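PDB 3MC8: Alr2269 protein from Nostoc sp., which is probably an Omp85-type outer-membrane protein whose periplasmic POTRA domains are expected to help receive and pass on outer-membrane protein clients. Local coordinates for residues I145-G150 with V216-V221; E222-R227 with V256-G261. All coordinates share one frame; numbering follows the deposited sequence.

Contact 1 (I145-G150 with V216-V221); sequences IQANPG and VAEGVV
Ala147 and Val216 form a parallel beta bridge between the first and last strands of a POTRA domain. Its order is beta-alpha-alpha-beta-beta, so strand 142-147 is an edge strand and pairs with strand 211-217 after two helices and a hairpin strand. Two backbone bonds make the bridge, both to Val216. Its N gives a hydrogen bond to O of Gln146 at 2.9 Å, and its O receives N of Asn148 at 2.8 Å. Ile145 and Val216 add an apolar touch, with CG2 of Ile145 lying 3.9 Å from CG2 of Val216.

Past the bridge the Asn148 side chain takes over, bonding both backbone and side chain of Glu218. Asn148 swings its amide across the start of the loop after strand 211-217. CG stands anti to its own carbonyl carbon (chi1 -42°), which brings OD1 up to the backbone of Glu218. OD1 takes the N-H of Glu218 at 2.9 Å, almost head-on, with a C=O...N angle of 167°. On the other branch of the amide, ND2 donates to OE1 of Glu218; the modelled separation is too short to trust as a length. The amide and carboxylate planes are 57° apart. ND2 also donates to Val153 O. This bond and the one from N of Glu218 to OD1 would hold the amide's rotation.

The second shell holds the carboxylate in turn. OE2 of Glu218 is hydrogen-bonded to Tyr190 OH and Ser155 OG, so the carboxylate joins helix 176-192 to the loop after strand 142-147. Val216 and Ile145 pack on the same helix, against Tyr190 and Leu186. Beyond the amide, CG2 of Val220 lies 3.8 Å from OD1 of Asn148.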
loop_
_atom_site.group_PDB
_atom_site.type_symbol
_atom_site.label_atom_id
_atom_site.label_comp_id
_atom_site.label_asym_id
_atom_site.label_seq_id
_atom_site.Cartn_x
_atom_site.Cartn_y
_atom_site.Cartn_z
ATOM N N ILE A 145 -8.662 6.777 -8.336
ATOM C CA ILE A 145 -8.012 5.452 -8.154
ATOM C C ILE A 145 -7.605 4.910 -9.482
ATOM O O ILE A 145 -8.409 4.827 -10.385
ATOM C CB ILE A 145 -8.941 4.359 -7.588
ATOM C CG1 ILE A 145 -9.297 4.608 -6.130
ATOM C CG2 ILE A 145 -8.266 3.004 -7.665
ATOM C CD1 ILE A 145 -10.266 3.603 -5.598
ATOM N N GLN A 146 -6.374 4.479 -9.599
ATOM C CA GLN A 146 -5.892 4.029 -10.872
ATOM C C GLN A 146 -5.499 2.557 -10.694
ATOM O O GLN A 146 -4.488 2.251 -10.061
ATOM C CB GLN A 146 -4.743 4.940 -11.254
ATOM C CG GLN A 146 -4.551 5.154 -12.710
ATOM C CD GLN A 146 -3.435 4.297 -13.232
ATOM O OE1 GLN A 146 -2.560 4.759 -13.990
ATOM N NE2 GLN A 146 -3.438 3.025 -12.809
ATOM N N ALA A 147 -6.336 1.655 -11.213
ATOM C CA ALA A 147 -6.205 0.220 -10.939
ATOM C C ALA A 147 -5.293 -0.471 -11.934
ATOM O O ALA A 147 -5.381 -0.234 -13.134
ATOM C CB ALA A 147 -7.576 -0.464 -10.907
ATOM N N ASN A 148 -4.399 -1.301 -11.402
ATOM C CA ASN A 148 -3.596 -2.233 -12.189
ATOM C C ASN A 148 -2.960 -1.523 -13.374
ATOM O O ASN A 148 -3.381 -1.666 -14.512
ATOM C CB ASN A 148 -4.437 -3.449 -12.594
ATOM C CG ASN A 148 -5.308 -3.946 -11.447
ATOM O OD1 ASN A 148 -4.800 -4.316 -10.377
ATOM N ND2 ASN A 148 -6.616 -3.919 -11.645
ATOM N N PRO A 149 -1.962 -0.705 -13.087
ATOM C CA PRO A 149 -1.178 -0.063 -14.111
ATOM C C PRO A 149 0.100 -0.868 -14.343
ATOM O O PRO A 149 0.610 -1.452 -13.392
ATOM C CB PRO A 149 -0.830 1.260 -13.452
ATOM C CG PRO A 149 -0.592 0.865 -11.969
ATOM C CD PRO A 149 -1.487 -0.355 -11.734
ATOM N N GLY A 150 0.615 -0.980 -15.561
ATOM C CA GLY A 150 -0.086 -0.725 -16.794
ATOM C C GLY A 150 -0.446 -2.114 -17.293
ATOM O O GLY A 150 0.423 -2.931 -17.664
ATOM N N VAL A 216 -3.286 1.439 -7.529
ATOM C CA VAL A 216 -3.629 0.256 -6.751
ATOM C C VAL A 216 -3.280 -0.992 -7.548
ATOM O O VAL A 216 -3.673 -1.116 -8.695
ATOM C CB VAL A 216 -5.094 0.273 -6.324
ATOM C CG1 VAL A 216 -5.417 -0.956 -5.498
ATOM C CG2 VAL A 216 -5.376 1.536 -5.525
ATOM N N ALA A 217 -2.478 -1.873 -6.956
ATOM C CA ALA A 217 -2.108 -3.141 -7.566
ATOM C C ALA A 217 -3.009 -4.109 -6.871
ATOM O O ALA A 217 -2.877 -4.332 -5.647
ATOM C CB ALA A 217 -0.679 -3.489 -7.316
ATOM N N GLU A 218 -3.955 -4.662 -7.631
ATOM C CA GLU A 218 -5.067 -5.375 -7.021
ATOM C C GLU A 218 -4.793 -6.846 -6.809
ATOM O O GLU A 218 -5.495 -7.482 -6.034
ATOM C CB GLU A 218 -6.321 -5.182 -7.849
ATOM C CG GLU A 218 -6.948 -3.814 -7.660
ATOM C CD GLU A 218 -8.105 -3.524 -8.630
ATOM O OE1 GLU A 218 -8.101 -4.078 -9.766
ATOM O OE2 GLU A 218 -8.990 -2.706 -8.255
ATOM N N GLY A 219 -3.800 -7.392 -7.502
ATOM C CA GLY A 219 -3.463 -8.799 -7.341
ATOM C C GLY A 219 -3.606 -9.632 -8.598
ATOM O O GLY A 219 -4.084 -10.788 -8.582
ATOM N N VAL A 220 -3.161 -9.044 -9.693
ATOM C CA VAL A 220 -3.266 -9.677 -10.976
ATOM C C VAL A 220 -2.407 -10.909 -10.954
ATOM O O VAL A 220 -1.285 -10.865 -10.498
ATOM C CB VAL A 220 -2.815 -8.710 -12.093
ATOM C CG1 VAL A 220 -2.699 -9.449 -13.405
ATOM C CG2 VAL A 220 -3.802 -7.546 -12.207
ATOM N N VAL A 221 -2.960 -12.006 -11.434
ATOM C CA VAL A 221 -2.293 -13.302 -11.498
ATOM C C VAL A 221 -1.491 -13.387 -12.780
ATOM O O VAL A 221 -1.956 -13.006 -13.816
ATOM C CB VAL A 221 -3.330 -14.409 -11.554
ATOM C CG1 VAL A 221 -2.672 -15.758 -11.540
ATOM C CG2 VAL A 221 -4.276 -14.263 -10.415
#

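Contact 2 (E222-R227 with V256-G261)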
loop_
_atom_site.group_PDB
_atom_site.type_symbol
_atom_site.label_atom_id
_atom_site.label_comp_id
_atom_site.label_asym_id
_atom_site.label_seq_id
_atom_site.Cartn_x
_atom_site.Cartn_y
_atom_site.Cartn_z
ATOM N N GLU A 222 -0.302 -13.940 -12.707
ATOM C CA GLU A 222 0.591 -14.050 -13.830
ATOM C C GLU A 222 0.650 -15.476 -14.369
ATOM O O GLU A 222 0.673 -15.679 -15.575
ATOM C CB GLU A 222 1.957 -13.671 -13.322
ATOM C CG GLU A 222 3.048 -13.529 -14.333
ATOM C CD GLU A 222 4.302 -12.990 -13.673
ATOM O OE1 GLU A 222 4.287 -11.812 -13.208
ATOM O OE2 GLU A 222 5.281 -13.768 -13.583
ATOM N N ASN A 223 0.712 -16.464 -13.483
ATOM C CA ASN A 223 0.767 -17.858 -13.879
ATOM C C ASN A 223 0.042 -18.667 -12.828
ATOM O O ASN A 223 0.017 -18.280 -11.672
ATOM C CB ASN A 223 2.213 -18.325 -14.004
ATOM C CG ASN A 223 2.812 -18.024 -15.392
ATOM O OD1 ASN A 223 2.449 -18.673 -16.397
ATOM N ND2 ASN A 223 3.734 -17.036 -15.458
ATOM N N ILE A 224 -0.569 -19.763 -13.256
ATOM C CA ILE A 224 -1.188 -20.723 -12.387
ATOM C C ILE A 224 -0.487 -22.032 -12.658
ATOM O O ILE A 224 -0.318 -22.391 -13.811
ATOM C CB ILE A 224 -2.667 -20.874 -12.760
ATOM C CG1 ILE A 224 -3.369 -19.529 -12.588
ATOM C CG2 ILE A 224 -3.353 -21.957 -11.914
ATOM C CD1 ILE A 224 -4.850 -19.555 -12.941
ATOM N N SER A 225 -0.080 -22.774 -11.640
ATOM C CA SER A 225 0.494 -24.102 -11.910
ATOM C C SER A 225 0.072 -25.056 -10.855
ATOM O O SER A 225 -0.561 -24.657 -9.903
ATOM C CB SER A 225 2.012 -24.039 -11.960
ATOM O OG SER A 225 2.533 -23.565 -10.728
ATOM N N VAL A 226 0.437 -26.320 -11.012
ATOM C CA VAL A 226 -0.064 -27.391 -10.158
ATOM C C VAL A 226 1.146 -28.078 -9.607
ATOM O O VAL A 226 2.103 -28.358 -10.321
ATOM C CB VAL A 226 -0.929 -28.412 -10.950
ATOM C CG1 VAL A 226 -1.459 -29.546 -10.048
ATOM C CG2 VAL A 226 -2.066 -27.717 -11.588
ATOM N N ARG A 227 1.111 -28.353 -8.324
ATOM C CA ARG A 227 2.235 -28.985 -7.693
ATOM C C ARG A 227 1.732 -30.058 -6.769
ATOM O O ARG A 227 0.838 -29.828 -5.970
ATOM C CB ARG A 227 3.046 -27.957 -6.930
ATOM C CG ARG A 227 3.868 -28.530 -5.800
ATOM C CD ARG A 227 5.258 -27.960 -5.710
ATOM N NE ARG A 227 6.178 -28.673 -6.618
ATOM C CZ ARG A 227 7.509 -28.482 -6.675
ATOM N NH1 ARG A 227 8.119 -27.595 -5.870
ATOM N NH2 ARG A 227 8.243 -29.185 -7.544
ATOM N N VAL A 256 -10.734 -25.008 -12.282
ATOM C CA VAL A 256 -10.353 -23.768 -11.641
ATOM C C VAL A 256 -10.751 -22.650 -12.546
ATOM O O VAL A 256 -10.258 -22.547 -13.638
ATOM C CB VAL A 256 -8.834 -23.697 -11.401
ATOM C CG1 VAL A 256 -8.450 -22.324 -10.914
ATOM C CG2 VAL A 256 -8.388 -24.805 -10.411
ATOM N N GLU A 257 -11.645 -21.785 -12.093
ATOM C CA GLU A 257 -12.038 -20.632 -12.914
ATOM C C GLU A 257 -10.997 -19.572 -13.059
ATOM O O GLU A 257 -11.076 -18.810 -14.000
ATOM C CB GLU A 257 -13.314 -19.985 -12.402
ATOM C CG GLU A 257 -14.568 -20.587 -13.059
ATOM C CD GLU A 257 -15.838 -20.302 -12.272
ATOM O OE1 GLU A 257 -15.751 -19.729 -11.143
ATOM O OE2 GLU A 257 -16.924 -20.672 -12.788
ATOM N N LEU A 258 -10.050 -19.497 -12.137
ATOM C CA LEU A 258 -9.080 -18.434 -12.159
ATOM C C LEU A 258 -8.145 -18.596 -13.332
ATOM O O LEU A 258 -7.736 -19.700 -13.650
ATOM C CB LEU A 258 -8.270 -18.405 -10.870
ATOM C CG LEU A 258 -7.278 -17.235 -10.689
ATOM C CD1 LEU A 258 -8.002 -15.925 -10.373
ATOM C CD2 LEU A 258 -6.292 -17.540 -9.606
ATOM N N LYS A 259 -7.823 -17.477 -13.978
ATOM C CA LYS A 259 -6.917 -17.468 -15.134
ATOM C C LYS A 259 -5.924 -16.317 -15.016
ATOM O O LYS A 259 -6.241 -15.290 -14.435
ATOM C CB LYS A 259 -7.723 -17.302 -16.434
ATOM C CG LYS A 259 -8.676 -18.479 -16.697
ATOM C CD LYS A 259 -7.941 -19.736 -17.301
ATOM C CE LYS A 259 -8.690 -21.069 -17.088
ATOM N NZ LYS A 259 -10.051 -20.869 -16.511
ATOM N N PRO A 260 -4.741 -16.479 -15.608
ATOM C CA PRO A 260 -3.763 -15.423 -15.743
ATOM C C PRO A 260 -4.415 -14.225 -16.345
ATOM O O PRO A 260 -5.125 -14.370 -17.328
ATOM C CB PRO A 260 -2.768 -16.003 -16.736
ATOM C CG PRO A 260 -2.864 -17.471 -16.525
ATOM C CD PRO A 260 -4.320 -17.693 -16.327
ATOM N N GLY A 261 -4.200 -13.053 -15.759
ATOM C CA GLY A 261 -4.866 -11.855 -16.211
ATOM C C GLY A 261 -6.016 -11.445 -15.324
ATOM O O GLY A 261 -6.503 -10.311 -15.445
#
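The opening strand of the C-terminal POTRA domain, 221-229, meets the loop between helices 249-253 and 266-277 here, mainly through Ile224 and Pro260. No hydrogen bond crosses between the two segments; the contact is apolar. Ile224 does most of the work. Its CG1 is anti to the carbonyl carbon (chi1 -61°) and the branch then runs on extended, which sends CD1 into the loop. CD1 lies 4.0 Å from CG of Leu258. On the Pro260 side, the same CD1 is 3.9 Å from ring atom CD. It also comes 3.7 Å from CA of Lys259, so the methyl rests along the backbone between Leu258 and Pro260. Nearer the start of the strand, CB of Pro260 packs 3.6 Å from the carbonyl O of Glu222. The Glu222 carboxylate is bonded outside the contact, accepting the backbone N-H groups of Thr293 (at OE2) and Asp294 (at OE1). Asp272 of helix 266-277 also ties the loop, accepting from the backbone N of both Glu257 and Leu258. Leu258 packs on Val269 of that helix, while strand 221-229, an outermost strand of its sheet, pairs in parallel with strand 298-306.

Contact 1 and contact 2 follow each other along the chain, with centres about 17 Å apart. Residues 216-221 leave the last strand of one POTRA domain and run straight into 222-227, which belongs to the first strand of the next. The two contacts meet at Val221. Its O lies 3.0 Å from N of Gly261, a probable hydrogen bond, and its CG2 packs 3.9 Å from CD2 of Leu258. Loop 256-261 therefore packs on the first residue of strand 221-229 as well as further along it. In the linker 218-220, backbone bonds from Gly219 to Phe264 and from Val220 to Val298 also tie the chain to the following domain.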